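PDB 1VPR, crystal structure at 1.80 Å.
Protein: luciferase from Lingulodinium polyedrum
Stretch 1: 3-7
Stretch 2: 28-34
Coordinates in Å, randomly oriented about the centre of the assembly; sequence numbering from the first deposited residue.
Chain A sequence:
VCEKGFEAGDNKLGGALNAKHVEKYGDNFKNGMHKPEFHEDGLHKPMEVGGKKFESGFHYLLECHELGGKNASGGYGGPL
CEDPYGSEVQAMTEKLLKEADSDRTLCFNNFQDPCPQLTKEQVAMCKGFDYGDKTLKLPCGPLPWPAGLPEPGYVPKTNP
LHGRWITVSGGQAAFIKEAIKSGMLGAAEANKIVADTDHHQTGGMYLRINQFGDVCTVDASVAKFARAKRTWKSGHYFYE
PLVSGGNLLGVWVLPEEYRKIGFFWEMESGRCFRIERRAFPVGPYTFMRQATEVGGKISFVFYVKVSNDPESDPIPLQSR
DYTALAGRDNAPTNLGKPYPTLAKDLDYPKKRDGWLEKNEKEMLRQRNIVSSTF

Stretch 1 (3-7) EKGFE
Stretch 2 28-34: NFKNGMH

How does the backbone of each stretch prepare the contact? Both fold as type I' turns, one from Glu-3 to Phe-6 and one from Lys-30 to Met-33. In the first, Phe-6 N donates to Glu-3 O at 3.0 Å, with phi/psi of 62/27 at Lys-4 and 75/6 at Gly-5. The second joins two short strands, 29-30 and 33-34, through Asn-31 (52/32) and Gly-32 (82/3). Its ends are paired twice: Met-33 N to Lys-30 O and Lys-30 N to Met-33 O, each 2.8 Å. The turns meet with Gly-5 CA 4.3 Å from Asn-31 CA, the nearest pairing of alpha carbons, and the contact buries 251 Å² in all.

What does the start of stretch 2 offer its partner? Asn-28 stays out of reach, but Phe-29, in extended conformation (-114/123), points its CA-to-CB bond toward stretch 1. Phe-6 (-99/-179, chi1 -68°, m; chi2 91°) sets off sideways, yet its ring end comes nearer, placing Phe-6 CZ 3.7 Å from Phe-29 CB in an apolar contact. Phe-29 is also m (chi1 -67°, chi2 -102°), and Phe-6 CZ lies at the edge of its ring. The CA-to-CB bond of Lys-30 (-161/146) points away, and the chi angles are 78°, -55°, 164° and -177°; its backbone makes the approach, Lys-30 N lying 3.9 Å from Phe-6 CE1 at the ring edge.

How do the turns bond to each other at Asn-31 and Gly-32? The CA-to-CB bond of Asn-31 points away (chi1 -69°, m; chi2 176°), and Asn-31 C lies 4.1 Å from Gly-5 CA. Lys-4 O accepts a hydrogen bond from Gly-32 N at 3.0 Å, with an N-H...O angle of 135°. Asn-31 N is almost as close to Lys-4 O, at 3.1 Å, but its angle is too poor for a bond. A beta carbon on Gly-5 would clash with Asn-31 C and Gly-32 N; one on Gly-32 would clash with Gly-5 O. Both glycines also have positive phi, which favours glycine in itself.

What covers the aromatic face, and where does the contact fade? Gly-32 CA sits 3.7 Å from the centroid of the Phe-6 ring, 15° off its normal, in a CH-pi contact over one face of the ring. Met-33 is modelled as selenomethionine (-109/149; chi -46°, -71°, -86°, all m); the CA-to-CB bond of Met-33 points away, though Met-33 N lies 3.8 Å from Phe-6 CZ. His-34 (-116/110, chi1 180°, t; chi2 -158°) continues the strand beyond the contact.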

# COMPACT_ATOMS: atom_id res chain seq x y z
N GLU A 3 5.29 -20.28 8.61
CA GLU A 3 3.96 -20.93 8.76
C GLU A 3 2.80 -19.91 8.75
O GLU A 3 3.01 -18.69 8.82
CB GLU A 3 3.92 -21.76 10.06
N LYS A 4 1.57 -20.43 8.66
CA LYS A 4 0.35 -19.62 8.65
C LYS A 4 0.31 -18.70 7.43
O LYS A 4 -0.33 -17.65 7.45
CB LYS A 4 0.24 -18.81 9.95
N GLY A 5 0.99 -19.11 6.36
CA GLY A 5 1.03 -18.33 5.14
C GLY A 5 1.94 -17.11 5.24
O GLY A 5 2.00 -16.29 4.32
N PHE A 6 2.66 -16.98 6.35
CA PHE A 6 3.55 -15.84 6.48
C PHE A 6 4.98 -16.22 6.13
O PHE A 6 5.24 -17.35 5.75
CB PHE A 6 3.45 -15.24 7.89
CG PHE A 6 2.12 -14.59 8.18
CD1 PHE A 6 1.07 -15.32 8.74
CD2 PHE A 6 1.88 -13.26 7.83
CE1 PHE A 6 -0.19 -14.75 8.95
CE2 PHE A 6 0.63 -12.67 8.02
CZ PHE A 6 -0.41 -13.42 8.59
N GLU A 7 5.89 -15.26 6.23
CA GLU A 7 7.30 -15.49 5.91
C GLU A 7 7.89 -16.58 6.81
O GLU A 7 7.59 -16.64 8.02
CB GLU A 7 8.10 -14.20 6.09
CG GLU A 7 9.53 -14.25 5.57
CD GLU A 7 9.62 -13.97 4.08
OE1 GLU A 7 8.94 -13.02 3.62
OE2 GLU A 7 10.37 -14.67 3.37
N ASN A 28 -6.63 -13.45 14.42
CA ASN A 28 -6.65 -12.28 13.55
C ASN A 28 -5.75 -12.41 12.31
O ASN A 28 -6.03 -11.81 11.27
CB ASN A 28 -6.27 -11.02 14.34
CG ASN A 28 -7.42 -10.50 15.19
OD1 ASN A 28 -8.46 -11.17 15.30
ND2 ASN A 28 -7.26 -9.32 15.78
N PHE A 29 -4.70 -13.22 12.43
CA PHE A 29 -3.75 -13.44 11.33
C PHE A 29 -3.80 -14.88 10.83
O PHE A 29 -3.59 -15.82 11.61
CB PHE A 29 -2.31 -13.13 11.79
CG PHE A 29 -2.07 -11.67 12.10
CD1 PHE A 29 -1.41 -10.85 11.20
CD2 PHE A 29 -2.54 -11.11 13.29
CE1 PHE A 29 -1.21 -9.50 11.46
CE2 PHE A 29 -2.36 -9.76 13.57
CZ PHE A 29 -1.69 -8.96 12.65
N LYS A 30 -4.08 -15.07 9.54
CA LYS A 30 -4.15 -16.42 8.99
C LYS A 30 -4.01 -16.41 7.47
O LYS A 30 -4.46 -15.48 6.81
CB LYS A 30 -5.48 -17.08 9.37
CG LYS A 30 -6.67 -16.62 8.55
CD LYS A 30 -6.80 -15.11 8.60
CE LYS A 30 -7.71 -14.58 7.52
NZ LYS A 30 -7.72 -13.09 7.61
N ASN A 31 -3.39 -17.46 6.93
CA ASN A 31 -3.17 -17.59 5.48
C ASN A 31 -2.51 -16.37 4.85
O ASN A 31 -2.75 -16.04 3.68
CB ASN A 31 -4.50 -17.91 4.79
CG ASN A 31 -5.00 -19.31 5.13
OD1 ASN A 31 -6.09 -19.71 4.71
ND2 ASN A 31 -4.20 -20.06 5.88
N GLY A 32 -1.66 -15.71 5.63
CA GLY A 32 -0.96 -14.53 5.16
C GLY A 32 -1.78 -13.25 5.23
O GLY A 32 -1.29 -12.19 4.83
N MSE A 33 -3.00 -13.36 5.76
CA MSE A 33 -3.97 -12.25 5.88
C MSE A 33 -4.22 -11.74 7.32
O MSE A 33 -4.14 -12.52 8.28
CB MSE A 33 -5.33 -12.69 5.34
CG MSE A 33 -5.28 -13.42 4.02
SE MSE A 33 -4.83 -12.22 2.57
CE MSE A 33 -6.65 -11.62 2.23
N HIS A 34 -4.53 -10.45 7.45
CA HIS A 34 -4.84 -9.85 8.76
C HIS A 34 -6.29 -9.40 8.70
O HIS A 34 -6.62 -8.44 7.99
CB HIS A 34 -3.95 -8.64 9.06
CG HIS A 34 -4.24 -7.99 10.38
ND1 HIS A 34 -3.89 -6.68 10.66
CD2 HIS A 34 -4.84 -8.47 11.50
CE1 HIS A 34 -4.27 -6.39 11.90
NE2 HIS A 34 -4.84 -7.46 12.43